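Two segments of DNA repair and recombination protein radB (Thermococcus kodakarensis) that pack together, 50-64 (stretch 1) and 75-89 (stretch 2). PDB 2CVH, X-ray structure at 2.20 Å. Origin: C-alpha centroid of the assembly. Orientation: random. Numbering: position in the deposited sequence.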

# COMPACT_ATOMS: atom_id res chain seq x y z
N TYR A 50 5.76 4.20 7.82
CA TYR A 50 4.92 4.75 6.78
C TYR A 50 5.65 5.88 6.08
O TYR A 50 5.88 6.94 6.64
CB TYR A 50 3.60 5.21 7.42
CG TYR A 50 2.43 5.36 6.46
CD1 TYR A 50 2.46 6.33 5.44
CD2 TYR A 50 1.29 4.54 6.58
CE1 TYR A 50 1.38 6.48 4.55
CE2 TYR A 50 0.21 4.69 5.70
CZ TYR A 50 0.26 5.66 4.68
OH TYR A 50 -0.78 5.79 3.77
N VAL A 51 6.08 5.61 4.85
CA VAL A 51 6.79 6.60 4.05
C VAL A 51 5.72 7.32 3.25
O VAL A 51 5.17 6.78 2.28
CB VAL A 51 7.82 5.94 3.12
CG1 VAL A 51 8.55 6.99 2.32
CG2 VAL A 51 8.82 5.11 3.96
N ASP A 52 5.38 8.52 3.71
CA ASP A 52 4.34 9.30 3.08
C ASP A 52 4.87 10.44 2.27
O ASP A 52 5.02 11.55 2.77
CB ASP A 52 3.37 9.82 4.13
CG ASP A 52 2.07 10.33 3.53
OD1 ASP A 52 1.80 10.09 2.33
OD2 ASP A 52 1.31 10.97 4.26
N THR A 53 5.07 10.18 1.00
CA THR A 53 5.58 11.18 0.09
C THR A 53 4.44 12.00 -0.49
O THR A 53 4.63 13.14 -0.87
CB THR A 53 6.36 10.50 -1.05
OG1 THR A 53 7.05 9.35 -0.53
CG2 THR A 53 7.40 11.44 -1.63
N GLU A 54 3.25 11.41 -0.50
CA GLU A 54 2.05 12.02 -1.07
C GLU A 54 1.14 12.75 -0.07
O GLU A 54 0.11 13.33 -0.45
CB GLU A 54 1.26 10.93 -1.83
CG GLU A 54 0.18 11.44 -2.80
CD GLU A 54 -1.19 10.79 -2.57
OE1 GLU A 54 -2.12 11.51 -2.15
OE2 GLU A 54 -1.33 9.57 -2.80
N GLY A 55 1.50 12.76 1.21
CA GLY A 55 0.64 13.43 2.17
C GLY A 55 -0.73 12.79 2.20
O GLY A 55 -1.73 13.46 2.40
N GLY A 56 -0.78 11.48 1.96
CA GLY A 56 -2.05 10.75 1.99
C GLY A 56 -2.41 10.24 3.38
O GLY A 56 -3.51 9.74 3.59
N PHE A 57 -1.49 10.37 4.33
CA PHE A 57 -1.72 9.89 5.70
C PHE A 57 -2.43 10.93 6.56
O PHE A 57 -1.99 12.08 6.65
CB PHE A 57 -0.41 9.48 6.37
CG PHE A 57 -0.59 9.03 7.78
CD1 PHE A 57 -0.53 9.94 8.83
CD2 PHE A 57 -0.86 7.71 8.07
CE1 PHE A 57 -0.74 9.52 10.15
CE2 PHE A 57 -1.08 7.28 9.39
CZ PHE A 57 -1.02 8.19 10.43
N SER A 58 -3.48 10.50 7.23
CA SER A 58 -4.25 11.43 8.08
C SER A 58 -4.39 10.90 9.48
O SER A 58 -5.04 9.87 9.68
CB SER A 58 -5.65 11.67 7.51
OG SER A 58 -6.40 12.48 8.40
N PRO A 59 -3.78 11.60 10.47
CA PRO A 59 -3.80 11.26 11.89
C PRO A 59 -5.23 11.17 12.40
O PRO A 59 -5.60 10.20 13.06
CB PRO A 59 -3.06 12.43 12.53
CG PRO A 59 -2.04 12.78 11.50
CD PRO A 59 -2.86 12.73 10.22
N GLU A 60 -6.03 12.17 12.03
CA GLU A 60 -7.45 12.25 12.42
C GLU A 60 -8.25 11.06 11.92
O GLU A 60 -9.09 10.50 12.65
CB GLU A 60 -8.10 13.51 11.88
CG GLU A 60 -7.69 14.76 12.59
CD GLU A 60 -6.51 15.46 11.96
OE1 GLU A 60 -5.76 14.85 11.15
OE2 GLU A 60 -6.32 16.64 12.29
N ARG A 61 -8.01 10.70 10.66
CA ARG A 61 -8.68 9.57 10.02
C ARG A 61 -8.32 8.27 10.75
O ARG A 61 -9.20 7.44 11.04
CB ARG A 61 -8.31 9.51 8.53
CG ARG A 61 -9.05 8.47 7.71
CD ARG A 61 -10.57 8.70 7.73
NE ARG A 61 -11.23 7.82 6.77
CZ ARG A 61 -12.14 6.90 7.09
NH1 ARG A 61 -12.52 6.73 8.35
NH2 ARG A 61 -12.63 6.12 6.14
N LEU A 62 -7.04 8.11 11.11
CA LEU A 62 -6.61 6.93 11.86
C LEU A 62 -7.23 6.93 13.26
O LEU A 62 -7.63 5.89 13.78
CB LEU A 62 -5.09 6.87 11.96
CG LEU A 62 -4.65 5.62 12.73
CD1 LEU A 62 -4.75 4.39 11.82
CD2 LEU A 62 -3.24 5.80 13.24
N VAL A 63 -7.28 8.11 13.89
CA VAL A 63 -7.90 8.29 15.22
C VAL A 63 -9.37 7.88 15.11
O VAL A 63 -9.88 7.12 15.94
CB VAL A 63 -7.82 9.78 15.68
CG1 VAL A 63 -8.63 10.00 16.94
CG2 VAL A 63 -6.38 10.18 15.90
N GLN A 64 -10.06 8.38 14.09
CA GLN A 64 -11.46 8.06 13.86
C GLN A 64 -11.58 6.56 13.74
O GLN A 64 -12.33 5.91 14.48
CB GLN A 64 -11.97 8.72 12.59
CG GLN A 64 -13.44 8.44 12.31
CD GLN A 64 -13.97 9.22 11.11
OE1 GLN A 64 -15.06 9.80 11.17
NE2 GLN A 64 -13.21 9.24 10.02
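Stretch 2 (75-89) EALSRFILFTPSDFK

Stretch 2 follows stretch 1 as the last part of a helix (from 75), a strand (80-83) and an irregular tail, burying 811 Å² between them, both sides summed. Strand 80-83 runs parallel to strand 50-52, the axes 4.7 Å apart at closest approach and crossing at -33°. Its register pairs Tyr 50 with Leu 82 and Val 51 with Phe 83, through hydrogen bonds from Tyr 50 N to Ile 81 O (2.8 Å), Phe 83 N to Tyr 50 O (2.9 Å) and Asp 52 N to Phe 83 O (2.8 Å). The helix of stretch 2 crosses helix 59-64 at 135°, with 9.4 Å between axes.

On the sheet face of Tyr 50 and Leu 82, the side chain of Leu 82 (chi1 m, chi2 t) bends back to stretch 1: its CD2 lies 3.8 Å from Tyr 50 CB. Phe 57 points toward stretch 2; its chi1 t leaves one ring face under Leu 82 CD2, 3.7 Å from the centroid, and brings the ring edge to Leu 77, CZ to CD1 4.0 Å. Phe 80 points toward stretch 1, and chi1 m sets its ring between Phe 57 CE2, 3.3 Å from Phe 80 CD2, and Leu 62 CD2, 3.4 Å from Phe 80 CD1. The CA-to-CB bond of Leu 77 points sideways to stretch 1, but with chi1 t and chi2 p the side-chain end comes nearer.

On the opposite face, chi1 t of Val 51 gives each methyl a neighbour: CG2 lies 4.2 Å from Phe 83 CD1, CG1 3.8 Å from Pro 85 CG. Beyond the strands, chi1 m of Thr 53 sets OG1 3.3 Å from Pro 85 CG and CG2 3.3 Å from Ser 86 O. Asp 52, chi1 t, turns its carboxylate to its own loop, where OD1 accepts from Gly 56 N (3.0 Å) and OD2 from Phe 57 N (2.9 Å).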

# COMPACT_ATOMS: atom_id res chain seq x y z
N GLU A 75 -2.43 5.29 21.32
CA GLU A 75 -1.47 4.22 21.11
C GLU A 75 -1.42 3.86 19.61
O GLU A 75 -0.35 3.77 19.02
CB GLU A 75 -1.86 3.01 21.95
CG GLU A 75 -2.01 3.37 23.41
CD GLU A 75 -2.35 2.20 24.28
OE1 GLU A 75 -3.21 1.39 23.87
OE2 GLU A 75 -1.76 2.10 25.38
N ALA A 76 -2.60 3.79 19.00
CA ALA A 76 -2.72 3.46 17.58
C ALA A 76 -1.91 4.45 16.78
O ALA A 76 -1.00 4.07 16.04
CB ALA A 76 -4.18 3.52 17.17
N LEU A 77 -2.19 5.74 16.99
CA LEU A 77 -1.49 6.78 16.27
C LEU A 77 0.00 6.73 16.55
O LEU A 77 0.82 7.03 15.68
CB LEU A 77 -2.06 8.16 16.62
CG LEU A 77 -1.50 9.37 15.85
CD1 LEU A 77 -1.42 9.09 14.35
CD2 LEU A 77 -2.39 10.61 16.11
N SER A 78 0.37 6.36 17.78
CA SER A 78 1.78 6.29 18.14
C SER A 78 2.52 5.17 17.40
O SER A 78 3.73 5.26 17.20
CB SER A 78 1.96 6.07 19.64
OG SER A 78 1.46 7.18 20.35
N ARG A 79 1.80 4.12 16.99
CA ARG A 79 2.46 3.03 16.30
C ARG A 79 2.87 3.37 14.88
O ARG A 79 3.68 2.68 14.29
CB ARG A 79 1.61 1.77 16.34
CG ARG A 79 1.74 1.03 17.65
CD ARG A 79 0.93 -0.25 17.70
NE ARG A 79 -0.51 -0.04 17.73
CZ ARG A 79 -1.33 -0.13 16.68
NH1 ARG A 79 -0.86 -0.43 15.45
NH2 ARG A 79 -2.64 0.02 16.85
N PHE A 80 2.39 4.50 14.37
CA PHE A 80 2.70 4.90 13.02
C PHE A 80 3.94 5.76 12.98
O PHE A 80 3.91 6.93 13.33
CB PHE A 80 1.51 5.63 12.37
CG PHE A 80 0.46 4.68 11.78
CD1 PHE A 80 -0.43 3.99 12.61
CD2 PHE A 80 0.39 4.46 10.42
CE1 PHE A 80 -1.35 3.08 12.07
CE2 PHE A 80 -0.54 3.57 9.88
CZ PHE A 80 -1.41 2.88 10.71
N ILE A 81 5.03 5.14 12.54
CA ILE A 81 6.31 5.81 12.41
C ILE A 81 6.34 6.47 11.03
O ILE A 81 6.56 5.80 10.02
CB ILE A 81 7.46 4.81 12.54
CG1 ILE A 81 7.27 3.94 13.78
CG2 ILE A 81 8.79 5.54 12.56
CD1 ILE A 81 6.92 4.70 15.04
N LEU A 82 6.16 7.79 10.98
CA LEU A 82 6.08 8.50 9.72
C LEU A 82 7.35 9.05 9.17
O LEU A 82 8.23 9.46 9.90
CB LEU A 82 5.08 9.64 9.84
CG LEU A 82 3.64 9.28 10.26
CD1 LEU A 82 2.88 10.55 10.68
CD2 LEU A 82 2.92 8.57 9.13
N PHE A 83 7.38 9.14 7.85
CA PHE A 83 8.52 9.68 7.10
C PHE A 83 7.91 10.53 6.02
O PHE A 83 7.06 10.06 5.27
CB PHE A 83 9.37 8.57 6.47
CG PHE A 83 9.94 7.60 7.47
CD1 PHE A 83 9.18 6.54 7.94
CD2 PHE A 83 11.23 7.77 7.95
CE1 PHE A 83 9.68 5.65 8.88
CE2 PHE A 83 11.75 6.88 8.90
CZ PHE A 83 10.98 5.82 9.36
N THR A 84 8.36 11.77 5.90
CA THR A 84 7.78 12.67 4.92
C THR A 84 8.77 13.18 3.89
O THR A 84 8.98 14.38 3.77
CB THR A 84 7.12 13.86 5.66
OG1 THR A 84 8.01 14.31 6.69
CG2 THR A 84 5.80 13.44 6.31
N PRO A 85 9.36 12.27 3.09
CA PRO A 85 10.33 12.66 2.07
C PRO A 85 9.72 13.65 1.09
O PRO A 85 10.43 14.41 0.42
CB PRO A 85 10.66 11.33 1.39
CG PRO A 85 9.37 10.59 1.50
CD PRO A 85 9.00 10.85 2.93
N SER A 86 8.40 13.59 1.00
CA SER A 86 7.53 14.43 0.17
C SER A 86 8.05 15.00 -1.16
O SER A 86 7.45 14.73 -2.21
CB SER A 86 6.89 15.51 1.05
OG SER A 86 6.25 14.92 2.18
N ASP A 87 9.13 15.77 -1.15
CA ASP A 87 9.65 16.32 -2.40
C ASP A 87 10.46 15.29 -3.18
O ASP A 87 11.47 15.61 -3.79
CB ASP A 87 10.46 17.60 -2.17
CG ASP A 87 10.43 18.54 -3.37
OD1 ASP A 87 11.22 18.34 -4.32
OD2 ASP A 87 9.60 19.49 -3.38
N PHE A 88 10.02 14.04 -3.13
CA PHE A 88 10.64 12.92 -3.85
C PHE A 88 12.17 12.83 -3.99
O PHE A 88 12.67 12.16 -4.89
CB PHE A 88 9.97 12.78 -5.23
CG PHE A 88 9.78 14.09 -5.97
CD1 PHE A 88 10.87 14.74 -6.57
CD2 PHE A 88 8.52 14.68 -6.07
CE1 PHE A 88 10.70 15.94 -7.25
CE2 PHE A 88 8.34 15.89 -6.75
CZ PHE A 88 9.43 16.52 -7.34
N LYS A 89 12.90 13.48 -3.09
CA LYS A 89 14.37 13.43 -3.11
C LYS A 89 14.95 12.54 -2.01
O LYS A 89 15.67 11.57 -2.29
CB LYS A 89 14.99 14.83 -3.07
CG LYS A 89 14.11 15.91 -2.45
CD LYS A 89 14.14 17.16 -3.32
CE LYS A 89 13.82 16.84 -4.78
NZ LYS A 89 13.72 18.05 -5.64
O HOH W 1 3.72 13.77 2.62